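Local coordinates for protein glutamine cyclotransferase (Porphyromonas gingivalis W83, PDB 6QQL) that probably converts N-terminal glutamine of peptides to pyroglutamate, as a zinc-dependent glutaminyl cyclase of the mammalian-like type II with an alpha/beta-hydrolase fold, at residues T210-Y215 with I242-G247; S219-L224 with P263-I268; A69-Q74 with R89-S94. One frame throughout, in Å; residues are numbered along the deposited sequence.

Contact 1. Residues T210-Y215 with I242-G247; sequences TFYWEY and IQADGG
The indole of Trp213 lies with one face against the backbone of Gln243 and Ala244: Ala244 N sits over its centre, 3.4 Å above the plane, while Gln243 C and Ile242 O lie nearer the rim. Gln243 OE1 and Asp245 OD1 reach its edge in plane. Trp229 of helix 222-234 adds an edge-to-face ring contact. The Tyr212 ring carries CG1 of Ile242 over one face and Ala244 O at its edge; its CE1 touches Ile242 CB at 3.5 Å, the two side chains lying side by side. Ala244 O accepts a hydrogen bond from Trp213 N (3.0 Å). Trp213 O accepts Gly246 N at 2.9 Å and a water that also donates to Asp245 OD1. Farther on, Tyr215 N donates to Gly247 O at 2.7 Å, next to Glu214, whose carboxylate is held by Ser217, His253, Phe216 N and Leu249 N. A single parallel bridge, Trp213 with Asp245, pairs strand 211-213 with the chain beyond an inverse gamma turn centred on Gln243; before the turn Ile242 N donates to Phe211 O (2.9 Å), so the pairing is held on either side of it, and Glu214 forms the N-cap of helix 215-220.

Contact 2. Residues S219-L224 with P263-I268; sequences SYAPGL and PCIDII
Leu224 and Ile265 are brought together by their first torsions. In Leu224, CG is anti to the backbone N (chi1 -175°), and in Ile265 the CG2 methyl is anti to the carbonyl carbon, which leaves CG1 between the backbone N and the carbonyl carbon (chi1 71°). The two side chains meet at an oblique angle, with Leu224 CG 3.7 Å from Ile265 CG2; CD1 of the same isoleucine also lies against Leu224 CG. That CG2 methyl is shared, since Ala221 CB packs on it at 3.8 Å, and so a single branch is touched by both the N-cap residue and the first turn of helix 222-234. Ile225 and Val228 of this helix extend the apolar cover of Ile265.

The other part of the contact centres on Pro263, just ahead of strand 264-268. Its CB lies 3.8 Å from Ala221 CB and 3.4 Å from Tyr220 O, while Leu224 CD2 approaches Pro263 O. No hydrogen bond crosses between 219-224 and 263-268; the join rests on van der Waals contacts, methyl against methyl and carbon against backbone carbonyl, as where Ala221 CB meets Cys264 O at 3.7 Å. Ala221 is the first residue to leave helical geometry after helix 215-220, and it directly precedes helix 222-234, so its methyl marks the break between the two helices. On the strand side, the backbone of Pro263 and Ile265 is hydrogen-bonded to Gly198 of strand 197-202. Apolar packing of a helix start on an outermost strand of the central mixed sheet is the helix-on-sheet layering of an alpha/beta fold.

Contact 3. Residues A69-Q74 with R89-S94; sequences AAVQEQ and RNIIAS
Gln74 and Asn90 lie side by side at the more closely packed end of the contact, their amide planes turned 51° apart. Asn90 ND2 donates to Gln74 OE1 at 2.9 Å along a nearly straight bond (168°), and the oxygen lies in the plane of the Asn90 amide. Beyond this pair, ND2 has a second partner in Gly180 O, while OD1 accepts from Asp164 N, so the amide is fixed from both ends. Next to it, Ile92 CD1 rests on Gln74 CB at 3.8 Å, and Trp184 of helix 179-186 packs on Gln74, Asn90 and Ile92. The opposite face carries Val71, whose CG1, anti to its backbone N, meets Ile91 CG2 at 4.0 Å; Ala69 and Ala93 touch there through their CB atoms, and Val61 and Leu64 of helix 51-66 cover Val71.

Both faces belong to an antiparallel beta hairpin of strands 70-79 and 85-95; over 70-74 and 89-94 the N-to-C directions are 159° apart. Three hydrogen-bonded pairs, Ala70 with Ser94, Gln72 with Ile92 and Gln74 with Asn90, alternate with two non-hydrogen-bonded ones.

Toward its solvent end the Gln74 and Ile92 face is looser: Ala70 and Gln72 are exposed, and a water bonds to Ser94 OG and weakly to Ala70 O; Asp159 also holds Ser94 OG. At the margin of the Val71 and Ile91 face, both Arg89 nitrogens bind the single oxygen OE2 of Glu73, NE by the shorter, straighter bond (2.8 Å) and NH2 by a longer one (3.2 Å). NH2 also pairs with Asp58, and NH1 donates to Arg54 O.

In the fold
Contact 3 comes first along the chain and closes before the other two begin. Strand 211-213 runs directly into helix 215-220, and helix 222-234 leads to strand 241-243, so contacts 1 and 2 are built from neighbouring elements, and their segments alternate along the chain. Their centres are 11 Å apart, and they touch where Phe211 CD1 meets Ile268 O at 3.4 Å. The centre of contact 3 lies 23 Å from that of contact 2 and 30 Å from that of contact 1, across the chain's centre. Strands 70-79 and 264-268 are outermost in the mixed sheet, so contacts 2 and 3 mark its margins. The zinc ion is about 14 Å from the Phe211 side chain, near contact 1 but not in it.

Contact 1. Residues T210-Y215 with I242-G247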
loop_
_atom_site.group_PDB
_atom_site.type_symbol
_atom_site.label_atom_id
_atom_site.label_comp_id
_atom_site.label_asym_id
_atom_site.label_seq_id
_atom_site.Cartn_x
_atom_site.Cartn_y
_atom_site.Cartn_z
ATOM N N THR A 210 4.136 -1.480 14.556
ATOM C CA THR A 210 3.833 -2.841 15.001
ATOM C C THR A 210 2.912 -3.490 13.979
ATOM O O THR A 210 1.804 -2.997 13.738
ATOM C CB THR A 210 3.148 -2.848 16.380
ATOM O OG1 THR A 210 1.940 -2.081 16.331
ATOM C CG2 THR A 210 4.028 -2.231 17.445
ATOM N N PHE A 211 3.352 -4.595 13.387
ATOM C CA PHE A 211 2.550 -5.322 12.403
ATOM C C PHE A 211 2.054 -6.628 13.023
ATOM O O PHE A 211 2.788 -7.626 13.082
ATOM C CB PHE A 211 3.356 -5.560 11.133
ATOM C CG PHE A 211 3.981 -4.308 10.581
ATOM C CD1 PHE A 211 3.190 -3.250 10.154
ATOM C CD2 PHE A 211 5.361 -4.183 10.508
ATOM C CE1 PHE A 211 3.759 -2.105 9.662
ATOM C CE2 PHE A 211 5.940 -3.017 10.000
ATOM C CZ PHE A 211 5.144 -1.987 9.585
ATOM N N TYR A 212 0.787 -6.618 13.448
ATOM C CA TYR A 212 0.075 -7.780 13.951
ATOM C C TYR A 212 -0.775 -8.383 12.845
ATOM O O TYR A 212 -0.911 -7.823 11.761
ATOM C CB TYR A 212 -0.804 -7.408 15.146
ATOM C CG TYR A 212 -0.039 -6.851 16.316
ATOM C CD1 TYR A 212 0.496 -7.688 17.290
ATOM C CD2 TYR A 212 0.147 -5.485 16.460
ATOM C CE1 TYR A 212 1.196 -7.171 18.375
ATOM C CE2 TYR A 212 0.840 -4.961 17.541
ATOM C CZ TYR A 212 1.369 -5.803 18.494
ATOM O OH TYR A 212 2.073 -5.274 19.561
ATOM N N TRP A 213 -1.329 -9.559 13.129
ATOM C CA TRP A 213 -2.250 -10.243 12.222
ATOM C C TRP A 213 -3.571 -9.472 12.111
ATOM O O TRP A 213 -4.391 -9.506 13.035
ATOM C CB TRP A 213 -2.523 -11.665 12.705
ATOM C CG TRP A 213 -1.330 -12.548 12.837
ATOM C CD1 TRP A 213 -0.183 -12.496 12.109
ATOM C CD2 TRP A 213 -1.183 -13.649 13.748
ATOM N NE1 TRP A 213 0.680 -13.491 12.518
ATOM C CE2 TRP A 213 0.087 -14.215 13.517
ATOM C CE3 TRP A 213 -2.006 -14.210 14.741
ATOM C CZ2 TRP A 213 0.553 -15.316 14.229
ATOM C CZ3 TRP A 213 -1.537 -15.303 15.459
ATOM C CH2 TRP A 213 -0.270 -15.845 15.195
ATOM N N GLU A 214 -3.778 -8.786 10.983
ATOM C CA GLU A 214 -5.079 -8.202 10.676
ATOM C C GLU A 214 -6.097 -9.320 10.513
ATOM O O GLU A 214 -5.807 -10.349 9.886
ATOM C CB GLU A 214 -5.001 -7.372 9.392
ATOM C CG GLU A 214 -6.197 -6.460 9.149
ATOM C CD GLU A 214 -7.406 -7.186 8.550
ATOM O OE1 GLU A 214 -8.533 -6.964 9.047
ATOM O OE2 GLU A 214 -7.237 -7.971 7.589
ATOM N N TYR A 215 -7.300 -9.118 11.085
ATOM C CA TYR A 215 -8.246 -10.226 11.223
ATOM C C TYR A 215 -8.626 -10.831 9.875
ATOM O O TYR A 215 -8.552 -12.051 9.691
ATOM C CB TYR A 215 -9.499 -9.808 11.980
ATOM C CG TYR A 215 -10.484 -10.973 12.038
ATOM C CD1 TYR A 215 -10.208 -12.093 12.813
ATOM C CD2 TYR A 215 -11.669 -10.964 11.308
ATOM C CE1 TYR A 215 -11.080 -13.163 12.857
ATOM C CE2 TYR A 215 -12.552 -12.030 11.357
ATOM C CZ TYR A 215 -12.253 -13.132 12.128
ATOM O OH TYR A 215 -13.125 -14.210 12.177
ATOM N N ILE A 242 4.844 -9.026 14.573
ATOM C CA ILE A 242 4.470 -9.703 15.808
ATOM C C ILE A 242 3.427 -10.776 15.503
ATOM O O ILE A 242 2.397 -10.502 14.876
ATOM C CB ILE A 242 3.958 -8.696 16.847
ATOM C CG1 ILE A 242 4.837 -7.445 16.813
ATOM C CG2 ILE A 242 4.017 -9.306 18.234
ATOM C CD1 ILE A 242 6.298 -7.720 16.974
ATOM N N GLN A 243 3.694 -12.000 15.960
ATOM C CA GLN A 243 2.842 -13.157 15.679
ATOM C C GLN A 243 1.750 -13.246 16.740
ATOM O O GLN A 243 1.841 -13.980 17.723
ATOM C CB GLN A 243 3.684 -14.422 15.581
ATOM C CG GLN A 243 4.792 -14.269 14.547
ATOM C CD GLN A 243 5.099 -15.546 13.774
ATOM O OE1 GLN A 243 4.233 -16.097 13.076
ATOM N NE2 GLN A 243 6.348 -16.013 13.881
ATOM N N ALA A 244 0.706 -12.451 16.534
ATOM C CA ALA A 244 -0.361 -12.260 17.501
ATOM C C ALA A 244 -1.468 -11.463 16.831
ATOM O O ALA A 244 -1.218 -10.726 15.875
ATOM C CB ALA A 244 0.148 -11.537 18.756
ATOM N N ASP A 245 -2.691 -11.636 17.323
ATOM C CA ASP A 245 -3.840 -10.971 16.722
ATOM C C ASP A 245 -3.740 -9.455 16.874
ATOM O O ASP A 245 -3.304 -8.946 17.910
ATOM C CB ASP A 245 -5.128 -11.474 17.365
ATOM C CG ASP A 245 -5.294 -12.972 17.212
ATOM O OD1 ASP A 245 -5.606 -13.428 16.086
ATOM O OD2 ASP A 245 -5.087 -13.695 18.220
ATOM N N GLY A 246 -4.114 -8.744 15.804
ATOM C CA GLY A 246 -4.225 -7.300 15.771
ATOM C C GLY A 246 -5.665 -6.847 15.643
ATOM O O GLY A 246 -6.501 -7.195 16.480
ATOM N N GLY A 247 -5.985 -6.076 14.599
ATOM C CA GLY A 247 -7.314 -5.536 14.424
ATOM C C GLY A 247 -8.045 -6.046 13.185
ATOM O O GLY A 247 -7.478 -6.722 12.309
HETATM O O HOH W 1 -5.571 -11.583 14.110
#

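Contact 2. Residues S219-L224 with P263-I268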
loop_
_atom_site.group_PDB
_atom_site.type_symbol
_atom_site.label_atom_id
_atom_site.label_comp_id
_atom_site.label_asym_id
_atom_site.label_seq_id
_atom_site.Cartn_x
_atom_site.Cartn_y
_atom_site.Cartn_z
ATOM N N SER A 219 -8.016 -14.477 8.493
ATOM C CA SER A 219 -9.142 -15.345 8.153
ATOM C C SER A 219 -8.991 -15.924 6.755
ATOM O O SER A 219 -9.052 -17.143 6.568
ATOM C CB SER A 219 -10.468 -14.587 8.255
ATOM O OG SER A 219 -10.830 -14.345 9.595
ATOM N N TYR A 220 -8.744 -15.078 5.766
ATOM C CA TYR A 220 -8.798 -15.534 4.386
ATOM C C TYR A 220 -7.433 -15.913 3.804
ATOM O O TYR A 220 -7.381 -16.446 2.696
ATOM C CB TYR A 220 -9.475 -14.452 3.535
ATOM C CG TYR A 220 -10.904 -14.188 3.971
ATOM C CD1 TYR A 220 -11.962 -14.916 3.425
ATOM C CD2 TYR A 220 -11.202 -13.230 4.942
ATOM C CE1 TYR A 220 -13.290 -14.690 3.817
ATOM C CE2 TYR A 220 -12.529 -13.000 5.345
ATOM C CZ TYR A 220 -13.569 -13.738 4.773
ATOM O OH TYR A 220 -14.886 -13.543 5.139
ATOM N N ALA A 221 -6.335 -15.695 4.516
ATOM C CA ALA A 221 -5.071 -16.089 3.908
ATOM C C ALA A 221 -4.118 -16.682 4.936
ATOM O O ALA A 221 -2.942 -16.304 4.987
ATOM C CB ALA A 221 -4.433 -14.888 3.216
ATOM N N PRO A 222 -4.567 -17.659 5.719
ATOM C CA PRO A 222 -3.746 -18.108 6.850
ATOM C C PRO A 222 -2.371 -18.565 6.434
ATOM O O PRO A 222 -1.394 -18.265 7.126
ATOM C CB PRO A 222 -4.577 -19.253 7.442
ATOM C CG PRO A 222 -5.391 -19.755 6.285
ATOM C CD PRO A 222 -5.735 -18.532 5.510
ATOM N N GLY A 223 -2.250 -19.266 5.310
ATOM C CA GLY A 223 -0.931 -19.691 4.889
ATOM C C GLY A 223 -0.087 -18.506 4.504
ATOM O O GLY A 223 1.074 -18.400 4.905
ATOM N N LEU A 224 -0.687 -17.566 3.775
ATOM C CA LEU A 224 0.008 -16.351 3.375
ATOM C C LEU A 224 0.521 -15.571 4.574
ATOM O O LEU A 224 1.718 -15.286 4.678
ATOM C CB LEU A 224 -0.943 -15.490 2.547
ATOM C CG LEU A 224 -0.348 -14.235 1.944
ATOM C CD1 LEU A 224 1.033 -14.515 1.339
ATOM C CD2 LEU A 224 -1.346 -13.677 0.935
ATOM N N PRO A 263 -6.719 -14.502 -1.945
ATOM C CA PRO A 263 -6.294 -14.407 -0.540
ATOM C C PRO A 263 -5.259 -13.305 -0.375
ATOM O O PRO A 263 -4.188 -13.342 -0.985
ATOM C CB PRO A 263 -5.708 -15.795 -0.249
ATOM C CG PRO A 263 -5.279 -16.283 -1.553
ATOM C CD PRO A 263 -6.270 -15.754 -2.570
ATOM N N CYS A 264 -5.603 -12.298 0.427
ATOM C CA CYS A 264 -4.750 -11.137 0.634
ATOM C C CYS A 264 -4.456 -10.931 2.117
ATOM O O CYS A 264 -5.242 -11.335 2.982
ATOM C CB CYS A 264 -5.399 -9.880 0.042
ATOM S SG CYS A 264 -5.772 -10.044 -1.735
ATOM N N ILE A 265 -3.274 -10.364 2.407
ATOM C CA ILE A 265 -2.930 -9.905 3.750
ATOM C C ILE A 265 -2.578 -8.422 3.701
ATOM O O ILE A 265 -2.139 -7.879 2.682
ATOM C CB ILE A 265 -1.769 -10.684 4.399
ATOM C CG1 ILE A 265 -0.443 -10.332 3.711
ATOM C CG2 ILE A 265 -2.076 -12.178 4.428
ATOM C CD1 ILE A 265 0.730 -11.181 4.125
ATOM N N ASP A 266 -2.709 -7.788 4.857
ATOM C CA ASP A 266 -2.471 -6.364 5.024
ATOM C C ASP A 266 -1.350 -6.170 6.044
ATOM O O ASP A 266 -1.561 -6.331 7.252
ATOM C CB ASP A 266 -3.753 -5.678 5.481
ATOM C CG ASP A 266 -3.699 -4.185 5.323
ATOM O OD1 ASP A 266 -2.696 -3.660 4.801
ATOM O OD2 ASP A 266 -4.660 -3.528 5.748
ATOM N N ILE A 267 -0.164 -5.797 5.572
ATOM C CA ILE A 267 0.915 -5.392 6.462
ATOM C C ILE A 267 0.669 -3.922 6.795
ATOM O O ILE A 267 0.882 -3.046 5.958
ATOM C CB ILE A 267 2.294 -5.612 5.834
ATOM C CG1 ILE A 267 2.511 -7.088 5.504
ATOM C CG2 ILE A 267 3.376 -5.204 6.811
ATOM C CD1 ILE A 267 3.428 -7.323 4.318
ATOM N N ILE A 268 0.188 -3.649 8.007
ATOM C CA ILE A 268 -0.307 -2.329 8.376
ATOM C C ILE A 268 0.045 -2.029 9.828
ATOM O O ILE A 268 -0.109 -2.874 10.715
ATOM C CB ILE A 268 -1.826 -2.215 8.145
ATOM C CG1 ILE A 268 -2.352 -0.857 8.632
ATOM C CG2 ILE A 268 -2.566 -3.387 8.796
ATOM C CD1 ILE A 268 -3.725 -0.485 8.060
#

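Contact 3. Residues A69-Q74 with R89-S94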
loop_
_atom_site.group_PDB
_atom_site.type_symbol
_atom_site.label_atom_id
_atom_site.label_comp_id
_atom_site.label_asym_id
_atom_site.label_seq_id
_atom_site.Cartn_x
_atom_site.Cartn_y
_atom_site.Cartn_z
ATOM N N ALA A 69 8.321 -2.304 -15.929
ATOM C CA ALA A 69 6.935 -2.733 -15.818
ATOM C C ALA A 69 6.135 -2.204 -16.991
ATOM O O ALA A 69 6.359 -1.090 -17.462
ATOM C CB ALA A 69 6.319 -2.263 -14.503
ATOM N N ALA A 70 5.205 -3.021 -17.471
ATOM C CA ALA A 70 4.189 -2.572 -18.417
ATOM C C ALA A 70 3.097 -1.903 -17.603
ATOM O O ALA A 70 2.398 -2.570 -16.829
ATOM C CB ALA A 70 3.635 -3.744 -19.217
ATOM N N VAL A 71 2.964 -0.591 -17.728
ATOM C CA VAL A 71 2.134 0.161 -16.800
ATOM C C VAL A 71 0.829 0.549 -17.469
ATOM O O VAL A 71 0.827 1.214 -18.513
ATOM C CB VAL A 71 2.863 1.396 -16.266
ATOM C CG1 VAL A 71 1.955 2.104 -15.288
ATOM C CG2 VAL A 71 4.156 0.965 -15.611
ATOM N N GLN A 72 -0.278 0.173 -16.832
ATOM C CA GLN A 72 -1.624 0.465 -17.296
ATOM C C GLN A 72 -2.322 1.373 -16.292
ATOM O O GLN A 72 -2.212 1.180 -15.076
ATOM C CB GLN A 72 -2.445 -0.830 -17.479
ATOM C CG GLN A 72 -2.226 -1.562 -18.777
ATOM C CD GLN A 72 -2.819 -0.832 -19.963
ATOM O OE1 GLN A 72 -3.383 0.250 -19.828
ATOM N NE2 GLN A 72 -2.696 -1.426 -21.138
ATOM N N GLU A 73 -3.072 2.345 -16.808
ATOM C CA GLU A 73 -3.816 3.278 -15.977
ATOM C C GLU A 73 -5.310 3.021 -16.134
ATOM O O GLU A 73 -5.819 2.915 -17.256
ATOM C CB GLU A 73 -3.487 4.734 -16.330
ATOM C CG GLU A 73 -2.009 5.075 -16.399
ATOM C CD GLU A 73 -1.754 6.571 -16.570
ATOM O OE1 GLU A 73 -1.119 6.984 -17.577
ATOM O OE2 GLU A 73 -2.221 7.345 -15.714
ATOM N N GLN A 74 -6.007 2.954 -15.005
ATOM C CA GLN A 74 -7.444 2.721 -14.962
ATOM C C GLN A 74 -8.066 3.927 -14.273
ATOM O O GLN A 74 -7.830 4.156 -13.082
ATOM C CB GLN A 74 -7.759 1.425 -14.218
ATOM C CG GLN A 74 -9.228 1.228 -13.944
ATOM C CD GLN A 74 -9.478 0.186 -12.865
ATOM O OE1 GLN A 74 -8.954 0.299 -11.752
ATOM N NE2 GLN A 74 -10.323 -0.805 -13.169
ATOM N N ARG A 89 -7.845 7.404 -10.231
ATOM C CA ARG A 89 -6.737 6.983 -11.095
ATOM C C ARG A 89 -6.012 5.824 -10.412
ATOM O O ARG A 89 -5.151 6.040 -9.560
ATOM C CB ARG A 89 -5.798 8.145 -11.389
ATOM C CG ARG A 89 -4.696 7.892 -12.441
ATOM C CD ARG A 89 -3.968 9.212 -12.714
ATOM N NE ARG A 89 -2.791 9.117 -13.571
ATOM C CZ ARG A 89 -1.819 10.034 -13.606
ATOM N NH1 ARG A 89 -1.873 11.108 -12.817
ATOM N NH2 ARG A 89 -0.772 9.865 -14.407
ATOM N N ASN A 90 -6.405 4.601 -10.753
ATOM C CA ASN A 90 -5.691 3.407 -10.318
ATOM C C ASN A 90 -4.560 3.117 -11.291
ATOM O O ASN A 90 -4.708 3.305 -12.503
ATOM C CB ASN A 90 -6.620 2.192 -10.231
ATOM C CG ASN A 90 -7.580 2.263 -9.050
ATOM O OD1 ASN A 90 -7.274 2.862 -8.014
ATOM N ND2 ASN A 90 -8.767 1.678 -9.220
ATOM N N ILE A 91 -3.425 2.669 -10.755
ATOM C CA ILE A 91 -2.212 2.456 -11.536
ATOM C C ILE A 91 -1.836 0.980 -11.431
ATOM O O ILE A 91 -1.571 0.477 -10.331
ATOM C CB ILE A 91 -1.067 3.370 -11.063
ATOM C CG1 ILE A 91 -1.501 4.839 -11.196
ATOM C CG2 ILE A 91 0.204 3.126 -11.896
ATOM C CD1 ILE A 91 -0.680 5.844 -10.418
ATOM N N ILE A 92 -1.854 0.278 -12.563
ATOM C CA ILE A 92 -1.529 -1.142 -12.611
ATOM C C ILE A 92 -0.207 -1.305 -13.344
ATOM O O ILE A 92 -0.069 -0.890 -14.501
ATOM C CB ILE A 92 -2.635 -1.967 -13.287
ATOM C CG1 ILE A 92 -3.968 -1.815 -12.552
ATOM C CG2 ILE A 92 -2.244 -3.434 -13.298
ATOM C CD1 ILE A 92 -4.899 -0.793 -13.138
ATOM N N ALA A 93 0.752 -1.948 -12.688
ATOM C CA ALA A 93 2.070 -2.193 -13.259
ATOM C C ALA A 93 2.316 -3.688 -13.292
ATOM O O ALA A 93 2.167 -4.359 -12.268
ATOM C CB ALA A 93 3.140 -1.487 -12.436
ATOM N N SER A 94 2.749 -4.197 -14.445
ATOM C CA SER A 94 2.791 -5.634 -14.698
ATOM C C SER A 94 4.175 -6.078 -15.138
ATOM O O SER A 94 4.883 -5.351 -15.843
ATOM C CB SER A 94 1.772 -6.060 -15.769
ATOM O OG SER A 94 0.449 -5.864 -15.305
HETATM O O HOH W 2 -0.799 -3.897 -17.126
#